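Local atomic coordinates of predicted acetamidase/formamidase (Thermoanaerobacter tengcongensis, PDB entry 3TKK), a protein that probably hydrolyses carbon-nitrogen bonds, other than peptide bonds, in linear amides, and binds zinc and calcium ions. Residues I44-D52 and E106-D114; G135-E143 and V169-G177. One frame throughout, in Å; residues are numbered along the deposited sequence.

Interaction 1 (I44-D52 and E106-D114); sequences IQSNEDKLD and EGLYSKVVD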
loop_
_atom_site.group_PDB
_atom_site.type_symbol
_atom_site.label_atom_id
_atom_site.label_comp_id
_atom_site.label_asym_id
_atom_site.label_seq_id
_atom_site.Cartn_x
_atom_site.Cartn_y
_atom_site.Cartn_z
ATOM N N ILE A 44 21.584 14.883 16.656
ATOM C CA ILE A 44 21.842 13.607 17.365
ATOM C C ILE A 44 22.921 12.834 16.610
ATOM O O ILE A 44 22.668 12.202 15.578
ATOM C CB ILE A 44 20.594 12.673 17.452
ATOM C CG1 ILE A 44 19.384 13.356 18.140
ATOM C CG2 ILE A 44 20.985 11.302 18.113
ATOM C CD1 ILE A 44 18.324 12.316 18.601
ATOM N N GLN A 45 24.137 12.885 17.145
ATOM C CA GLN A 45 25.277 12.229 16.543
ATOM C C GLN A 45 25.700 11.044 17.382
ATOM O O GLN A 45 26.486 10.198 16.949
ATOM C CB GLN A 45 26.434 13.233 16.443
ATOM C CG GLN A 45 26.188 14.280 15.382
ATOM C CD GLN A 45 26.892 15.517 15.737
ATOM O OE1 GLN A 45 26.326 16.605 15.683
ATOM N NE2 GLN A 45 28.139 15.375 16.164
ATOM N N SER A 46 25.203 11.001 18.611
ATOM C CA SER A 46 25.597 9.959 19.533
ATOM C C SER A 46 24.449 9.739 20.512
ATOM O O SER A 46 23.552 10.575 20.629
ATOM C CB SER A 46 26.881 10.358 20.274
ATOM O OG SER A 46 27.027 9.598 21.451
ATOM N N ASN A 47 24.466 8.595 21.194
ATOM C CA ASN A 47 23.543 8.379 22.288
ATOM C C ASN A 47 23.996 9.026 23.576
ATOM O O ASN A 47 24.581 10.122 23.589
ATOM C CB ASN A 47 23.351 6.872 22.532
ATOM C CG ASN A 47 22.416 6.202 21.495
ATOM O OD1 ASN A 47 22.870 5.436 20.633
ATOM N ND2 ASN A 47 21.099 6.472 21.599
ATOM N N GLU A 48 23.776 8.284 24.652
ATOM C CA GLU A 48 23.984 8.838 25.965
ATOM C C GLU A 48 23.222 10.176 25.944
ATOM O O GLU A 48 21.981 10.192 25.840
ATOM C CB GLU A 48 25.489 9.039 26.225
ATOM C CG GLU A 48 25.886 9.302 27.699
ATOM C CD GLU A 48 26.968 10.395 27.839
ATOM O OE1 GLU A 48 27.265 11.055 26.812
ATOM O OE2 GLU A 48 27.516 10.600 28.955
ATOM N N ASP A 49 23.981 11.281 25.972
ATOM C CA ASP A 49 23.477 12.662 26.198
ATOM C C ASP A 49 22.652 13.216 25.019
ATOM O O ASP A 49 21.795 14.107 25.210
ATOM C CB ASP A 49 24.654 13.650 26.513
ATOM C CG ASP A 49 24.877 13.920 28.036
ATOM O OD1 ASP A 49 25.128 15.102 28.405
ATOM O OD2 ASP A 49 24.837 12.971 28.855
ATOM N N LYS A 50 22.913 12.712 23.808
ATOM C CA LYS A 50 22.192 13.208 22.638
ATOM C C LYS A 50 20.804 12.577 22.522
ATOM O O LYS A 50 20.627 11.485 21.939
ATOM C CB LYS A 50 23.005 13.047 21.353
ATOM C CG LYS A 50 24.115 14.082 21.219
ATOM C CD LYS A 50 24.834 13.936 19.920
ATOM C CE LYS A 50 25.538 15.222 19.577
ATOM N NZ LYS A 50 25.329 15.577 18.146
ATOM N N LEU A 51 19.842 13.285 23.122
ATOM C CA LEU A 51 18.431 12.932 23.073
ATOM C C LEU A 51 17.599 14.106 22.533
ATOM O O LEU A 51 18.072 15.258 22.475
ATOM C CB LEU A 51 17.906 12.450 24.449
ATOM C CG LEU A 51 16.523 11.742 24.465
ATOM C CD1 LEU A 51 16.195 11.067 23.105
ATOM C CD2 LEU A 51 16.352 10.750 25.662
ATOM N N ASP A 52 16.372 13.781 22.110
ATOM C CA ASP A 52 15.421 14.770 21.575
ATOM C C ASP A 52 15.114 15.914 22.580
ATOM O O ASP A 52 14.114 15.901 23.321
ATOM C CB ASP A 52 14.139 14.087 21.026
ATOM C CG ASP A 52 14.421 13.188 19.790
ATOM O OD1 ASP A 52 14.834 12.021 19.993
ATOM O OD2 ASP A 52 14.232 13.643 18.624
ATOM N N GLU A 106 6.048 5.894 26.479
ATOM C CA GLU A 106 6.177 7.013 27.436
ATOM C C GLU A 106 7.511 7.709 27.135
ATOM O O GLU A 106 8.476 7.046 26.717
ATOM C CB GLU A 106 6.210 6.449 28.820
ATOM C CG GLU A 106 4.878 5.858 29.249
ATOM C CD GLU A 106 3.788 6.921 29.256
ATOM O OE1 GLU A 106 4.094 8.136 29.230
ATOM O OE2 GLU A 106 2.607 6.524 29.301
ATOM N N GLY A 107 7.587 9.027 27.290
ATOM C CA GLY A 107 8.808 9.730 26.917
ATOM C C GLY A 107 9.221 9.653 25.434
ATOM O O GLY A 107 8.386 9.485 24.534
ATOM N N LEU A 108 10.515 9.835 25.172
ATOM C CA LEU A 108 10.989 10.045 23.832
ATOM C C LEU A 108 12.193 9.096 23.600
ATOM O O LEU A 108 13.001 8.909 24.474
ATOM C CB LEU A 108 11.444 11.512 23.664
ATOM C CG LEU A 108 11.180 12.069 22.251
ATOM C CD1 LEU A 108 11.659 11.163 21.004
ATOM C CD2 LEU A 108 9.645 12.353 22.112
ATOM N N TYR A 109 12.316 8.521 22.415
ATOM C CA TYR A 109 13.327 7.508 22.223
ATOM C C TYR A 109 14.121 7.916 21.047
ATOM O O TYR A 109 13.538 8.453 20.122
ATOM C CB TYR A 109 12.657 6.195 21.831
ATOM C CG TYR A 109 13.597 5.049 21.448
ATOM C CD1 TYR A 109 14.155 4.227 22.411
ATOM C CD2 TYR A 109 13.898 4.782 20.113
ATOM C CE1 TYR A 109 15.018 3.135 22.072
ATOM C CE2 TYR A 109 14.746 3.674 19.758
ATOM C CZ TYR A 109 15.256 2.863 20.756
ATOM O OH TYR A 109 16.039 1.795 20.388
ATOM N N SER A 110 15.443 7.707 21.102
ATOM C CA SER A 110 16.254 7.641 19.869
ATOM C C SER A 110 17.366 6.622 20.019
ATOM O O SER A 110 17.808 6.329 21.122
ATOM C CB SER A 110 16.929 8.977 19.549
ATOM O OG SER A 110 17.812 9.328 20.590
ATOM N N LYS A 111 17.827 6.074 18.895
ATOM C CA LYS A 111 18.918 5.148 18.897
ATOM C C LYS A 111 19.782 5.481 17.718
ATOM O O LYS A 111 19.283 5.524 16.556
ATOM C CB LYS A 111 18.405 3.752 18.619
ATOM C CG LYS A 111 19.514 2.680 18.747
ATOM C CD LYS A 111 18.865 1.351 18.519
ATOM C CE LYS A 111 19.595 0.401 19.426
ATOM N NZ LYS A 111 21.047 0.846 19.469
ATOM N N VAL A 112 21.077 5.643 17.965
ATOM C CA VAL A 112 21.978 5.906 16.832
ATOM C C VAL A 112 22.473 4.535 16.402
ATOM O O VAL A 112 22.840 3.774 17.259
ATOM C CB VAL A 112 23.201 6.739 17.308
ATOM C CG1 VAL A 112 24.335 6.779 16.261
ATOM C CG2 VAL A 112 22.755 8.154 17.647
ATOM N N VAL A 113 22.436 4.217 15.109
ATOM C CA VAL A 113 22.915 2.936 14.594
ATOM C C VAL A 113 24.064 3.113 13.602
ATOM O O VAL A 113 24.075 4.054 12.816
ATOM C CB VAL A 113 21.796 2.177 13.887
ATOM C CG1 VAL A 113 20.804 1.759 14.933
ATOM C CG2 VAL A 113 20.990 3.108 12.936
ATOM N N ASP A 114 24.986 2.162 13.604
ATOM C CA ASP A 114 26.006 2.068 12.588
ATOM C C ASP A 114 25.400 1.561 11.280
ATOM O O ASP A 114 24.423 0.806 11.265
ATOM C CB ASP A 114 27.144 1.181 13.098
ATOM C CG ASP A 114 27.828 1.791 14.256
ATOM O OD1 ASP A 114 27.918 3.044 14.328
ATOM O OD2 ASP A 114 28.192 1.013 15.136
#
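Asn47, whose side chain meets Val112, has a backbone O that accepts two hydrogen bonds. Lys50 N reaches it at 3.1 Å and Ser46 OG at 3.3 Å, from opposite faces of the carbonyl plane. The first of these closes a type II' beta turn from Asn47 to Lys50. The side-chain amide of Asn47 lies along the backbone of the strand. Its OD1 takes the N-H of Val112 at 3.2 Å in a fairly straight bond (161° at the hydrogen), with the donor tilted from the carbonyl plane. Its ND2 makes a weak, bent bond to Ser110 O. CG is anti to the carbonyl carbon of Asn47 (chi1 -77°), and this turns the amide to the strand.

The contact lays the loop between strands 31-36 and 62-69 over strand 108-116, an inner strand of a four-stranded antiparallel sheet. Tyr109 and Lys111 form backbone hydrogen bonds with Thr94 and Leu92 of strand 89-95. Leu108, Ser110 and Val112 point toward the loop, and Tyr109 and Lys111 between them point away.

Val112 CG2 meets Ile44 CG2 at 3.6 Å, the two side chains running past each other in opposite directions. Ile44, buried, also sends CD1 to the hydroxyl of Ser110 and rests on Val91 of strand 89-95. From another side, Leu51 CD1 comes within 3.5 Å of Ser110 OG. At the far end Asp52 crosses Leu108 at about a right angle. Asp52 OD1 sits 3.4 Å from Leu108 CD1 and is buried there with no polar partner.

Interaction 2 (G135-E143 and V169-G177); sequences GVIGVAPKE and VYFPVFVEG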
loop_
_atom_site.group_PDB
_atom_site.type_symbol
_atom_site.label_atom_id
_atom_site.label_comp_id
_atom_site.label_asym_id
_atom_site.label_seq_id
_atom_site.Cartn_x
_atom_site.Cartn_y
_atom_site.Cartn_z
ATOM N N GLY A 135 13.366 11.532 1.604
ATOM C CA GLY A 135 12.063 11.767 2.229
ATOM C C GLY A 135 11.415 13.120 1.871
ATOM O O GLY A 135 10.197 13.221 1.774
ATOM N N VAL A 136 12.235 14.189 1.768
ATOM C CA VAL A 136 11.741 15.559 1.552
ATOM C C VAL A 136 12.320 15.955 0.157
ATOM O O VAL A 136 13.552 15.973 -0.072
ATOM C CB VAL A 136 12.279 16.450 2.596
ATOM C CG1 VAL A 136 12.185 17.953 2.210
ATOM C CG2 VAL A 136 11.449 16.279 3.954
ATOM N N ILE A 137 11.446 16.316 -0.777
ATOM C CA ILE A 137 11.949 16.817 -2.032
ATOM C C ILE A 137 10.775 17.516 -2.696
ATOM O O ILE A 137 9.630 17.024 -2.631
ATOM C CB ILE A 137 12.485 15.785 -2.990
ATOM C CG1 ILE A 137 12.849 16.493 -4.306
ATOM C CG2 ILE A 137 11.438 14.596 -3.209
ATOM C CD1 ILE A 137 13.873 15.351 -5.215
ATOM N N GLY A 138 11.010 18.736 -3.190
ATOM C CA GLY A 138 9.877 19.559 -3.649
ATOM C C GLY A 138 10.313 20.837 -4.325
ATOM O O GLY A 138 11.514 21.180 -4.360
ATOM N N VAL A 139 9.341 21.585 -4.811
ATOM C CA VAL A 139 9.552 22.909 -5.340
ATOM C C VAL A 139 8.680 23.876 -4.530
ATOM O O VAL A 139 7.946 23.466 -3.662
ATOM C CB VAL A 139 9.044 22.942 -6.795
ATOM C CG1 VAL A 139 9.775 21.884 -7.637
ATOM C CG2 VAL A 139 7.395 22.671 -6.816
ATOM N N ALA A 140 8.815 25.174 -4.814
ATOM C CA ALA A 140 8.052 26.154 -4.064
ATOM C C ALA A 140 6.584 26.094 -4.473
ATOM O O ALA A 140 6.255 25.951 -5.631
ATOM C CB ALA A 140 8.585 27.602 -4.286
ATOM N N PRO A 141 5.699 26.195 -3.476
ATOM C CA PRO A 141 4.307 26.355 -3.755
ATOM C C PRO A 141 3.971 27.689 -4.397
ATOM O O PRO A 141 4.752 28.671 -4.333
ATOM C CB PRO A 141 3.615 26.300 -2.356
ATOM C CG PRO A 141 4.691 26.092 -1.303
ATOM C CD PRO A 141 6.060 26.351 -2.049
ATOM N N LYS A 142 2.775 27.749 -4.975
ATOM C CA LYS A 142 2.310 28.970 -5.638
ATOM C C LYS A 142 2.300 30.111 -4.645
ATOM O O LYS A 142 2.847 31.147 -4.877
ATOM C CB LYS A 142 0.915 28.719 -6.206
ATOM C CG LYS A 142 0.482 29.690 -7.330
ATOM C CD LYS A 142 -0.859 29.105 -7.882
ATOM C CE LYS A 142 -2.055 30.103 -7.828
ATOM N NZ LYS A 142 -3.294 29.243 -7.643
ATOM N N GLU A 143 1.766 29.913 -3.469
ATOM C CA GLU A 143 1.619 31.091 -2.608
ATOM C C GLU A 143 2.259 30.968 -1.207
ATOM O O GLU A 143 3.461 31.231 -1.059
ATOM C CB GLU A 143 0.145 31.533 -2.569
ATOM C CG GLU A 143 -0.086 32.975 -1.963
ATOM C CD GLU A 143 0.935 34.034 -2.478
ATOM O OE1 GLU A 143 1.816 34.506 -1.694
ATOM O OE2 GLU A 143 0.862 34.392 -3.680
ATOM N N VAL A 169 11.248 11.909 -10.388
ATOM C CA VAL A 169 10.080 12.549 -9.793
ATOM C C VAL A 169 9.666 13.788 -10.606
ATOM O O VAL A 169 10.579 14.607 -10.983
ATOM C CB VAL A 169 10.497 13.036 -8.433
ATOM C CG1 VAL A 169 9.204 13.431 -7.696
ATOM C CG2 VAL A 169 11.193 11.871 -7.688
ATOM N N TYR A 170 8.371 13.966 -10.876
ATOM C CA TYR A 170 7.940 14.993 -11.737
ATOM C C TYR A 170 7.170 15.875 -10.885
ATOM O O TYR A 170 6.308 15.397 -10.208
ATOM C CB TYR A 170 7.055 14.384 -12.819
ATOM C CG TYR A 170 7.838 13.517 -13.764
ATOM C CD1 TYR A 170 8.209 14.013 -15.034
ATOM C CD2 TYR A 170 8.180 12.251 -13.420
ATOM C CE1 TYR A 170 8.865 13.262 -15.926
ATOM C CE2 TYR A 170 8.832 11.432 -14.323
ATOM C CZ TYR A 170 9.209 11.947 -15.555
ATOM O OH TYR A 170 9.861 11.178 -16.457
ATOM N N PHE A 171 7.434 17.197 -10.911
ATOM C CA PHE A 171 6.723 18.098 -10.087
ATOM C C PHE A 171 6.030 19.160 -10.908
ATOM O O PHE A 171 6.668 19.782 -11.808
ATOM C CB PHE A 171 7.765 18.914 -9.191
ATOM C CG PHE A 171 8.419 18.088 -8.144
ATOM C CD1 PHE A 171 7.727 17.725 -7.011
ATOM C CD2 PHE A 171 9.701 17.717 -8.283
ATOM C CE1 PHE A 171 8.310 16.861 -6.021
ATOM C CE2 PHE A 171 10.338 16.851 -7.322
ATOM C CZ PHE A 171 9.640 16.476 -6.165
ATOM N N PRO A 172 4.794 19.444 -10.589
ATOM C CA PRO A 172 4.281 20.694 -11.141
ATOM C C PRO A 172 5.055 21.907 -10.687
ATOM O O PRO A 172 5.365 22.013 -9.495
ATOM C CB PRO A 172 2.883 20.852 -10.511
ATOM C CG PRO A 172 2.627 19.658 -9.612
ATOM C CD PRO A 172 3.971 18.884 -9.501
ATOM N N VAL A 173 5.280 22.878 -11.591
ATOM C CA VAL A 173 5.987 24.150 -11.313
ATOM C C VAL A 173 4.972 25.239 -10.958
ATOM O O VAL A 173 4.040 25.536 -11.722
ATOM C CB VAL A 173 6.857 24.593 -12.543
ATOM C CG1 VAL A 173 7.732 25.772 -12.197
ATOM C CG2 VAL A 173 7.863 23.418 -12.880
ATOM N N PHE A 174 5.137 25.821 -9.772
ATOM C CA PHE A 174 4.283 26.882 -9.300
ATOM C C PHE A 174 4.894 28.256 -9.478
ATOM O O PHE A 174 4.156 29.213 -9.599
ATOM C CB PHE A 174 3.822 26.600 -7.873
ATOM C CG PHE A 174 3.057 25.269 -7.782
ATOM C CD1 PHE A 174 1.750 25.172 -8.275
ATOM C CD2 PHE A 174 3.667 24.148 -7.317
ATOM C CE1 PHE A 174 1.077 23.992 -8.238
ATOM C CE2 PHE A 174 3.018 22.928 -7.296
ATOM C CZ PHE A 174 1.727 22.820 -7.727
ATOM N N VAL A 175 6.237 28.359 -9.490
ATOM C CA VAL A 175 6.905 29.632 -9.591
ATOM C C VAL A 175 8.066 29.526 -10.506
ATOM O O VAL A 175 8.700 28.471 -10.698
ATOM C CB VAL A 175 7.438 30.181 -8.254
ATOM C CG1 VAL A 175 6.400 30.022 -7.172
ATOM C CG2 VAL A 175 8.630 29.399 -7.856
ATOM N N GLU A 176 8.365 30.669 -11.059
ATOM C CA GLU A 176 9.503 30.842 -11.943
ATOM C C GLU A 176 10.768 30.219 -11.353
ATOM O O GLU A 176 11.108 30.517 -10.213
ATOM C CB GLU A 176 9.695 32.352 -12.196
ATOM C CG GLU A 176 10.691 32.708 -13.243
ATOM C CD GLU A 176 10.194 32.467 -14.688
ATOM O OE1 GLU A 176 8.994 32.478 -14.912
ATOM O OE2 GLU A 176 11.013 32.235 -15.606
ATOM N N GLY A 177 11.445 29.390 -12.133
ATOM C CA GLY A 177 12.709 28.739 -11.775
ATOM C C GLY A 177 12.442 27.491 -10.857
ATOM O O GLY A 177 13.343 26.853 -10.464
HETATM O O HOH W 1 7.641 25.906 -7.994
#
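Ile137 starts the contact against the ring of Phe171. Two sheets pack here: strand 133-138 belongs to the mixed sheet that also holds strand 180-186, and strand 168-172 to the large mixed sheet. CG1 of Ile137 is trans to the backbone N (chi1 175°) and lies 3.7 Å from Phe171 CZ. Its CG2 comes in at the ring edge, in plane. Gly138 follows with its CA over one face of the same ring, a CH-pi contact of 4.3 Å to the centroid. Val79 of strand 76-86 also touches Phe171.

Val139 forks over the next residues. CG1 packs on Phe171 CB, while CG2 stands 3.4 Å from Pro172 O and meets the edge of the Phe174 ring. Pro172 O is buried here and finds no hydrogen-bond partner. Ala140 O lies at the edge of that ring too, near its plane. A water donates to Ala140 O at 2.7 Å and accepts from Phe174 N at 3.1 Å, so it bridges the two backbones where no direct hydrogen bond joins them. The methyl of Ala140 touches Val175 CG2.

Beyond it, Pro141 O faces Val175 CG1 at 3.5 Å. Lys142 draws its backbone close to Phe174 before its side-chain end leads away: Lys142 N is 3.3 Å from Phe174 CB.

How the interactions relate
Interaction 1 is a surface contact about 24 Å from the centre of the chain; interaction 2 is buried, about 11 Å from it. They lie on opposite sides of that centre and do not touch, with nearest atoms about 15 Å apart. They share no strand. Interaction 1 joins a loop to a small antiparallel sheet, and interaction 2 joins the two larger sheets. Their chemistry follows their place. The outer contact uses an asparagine amide, with modest apolar packing beside it. The inner one rests on phenylalanine, valine and isoleucine, and a water bridges its two backbones. Neither supplies a metal ligand; the side chain of Asp52 is about 11 Å from the zinc ion, that of Ile137 about 10 Å from the calcium ion.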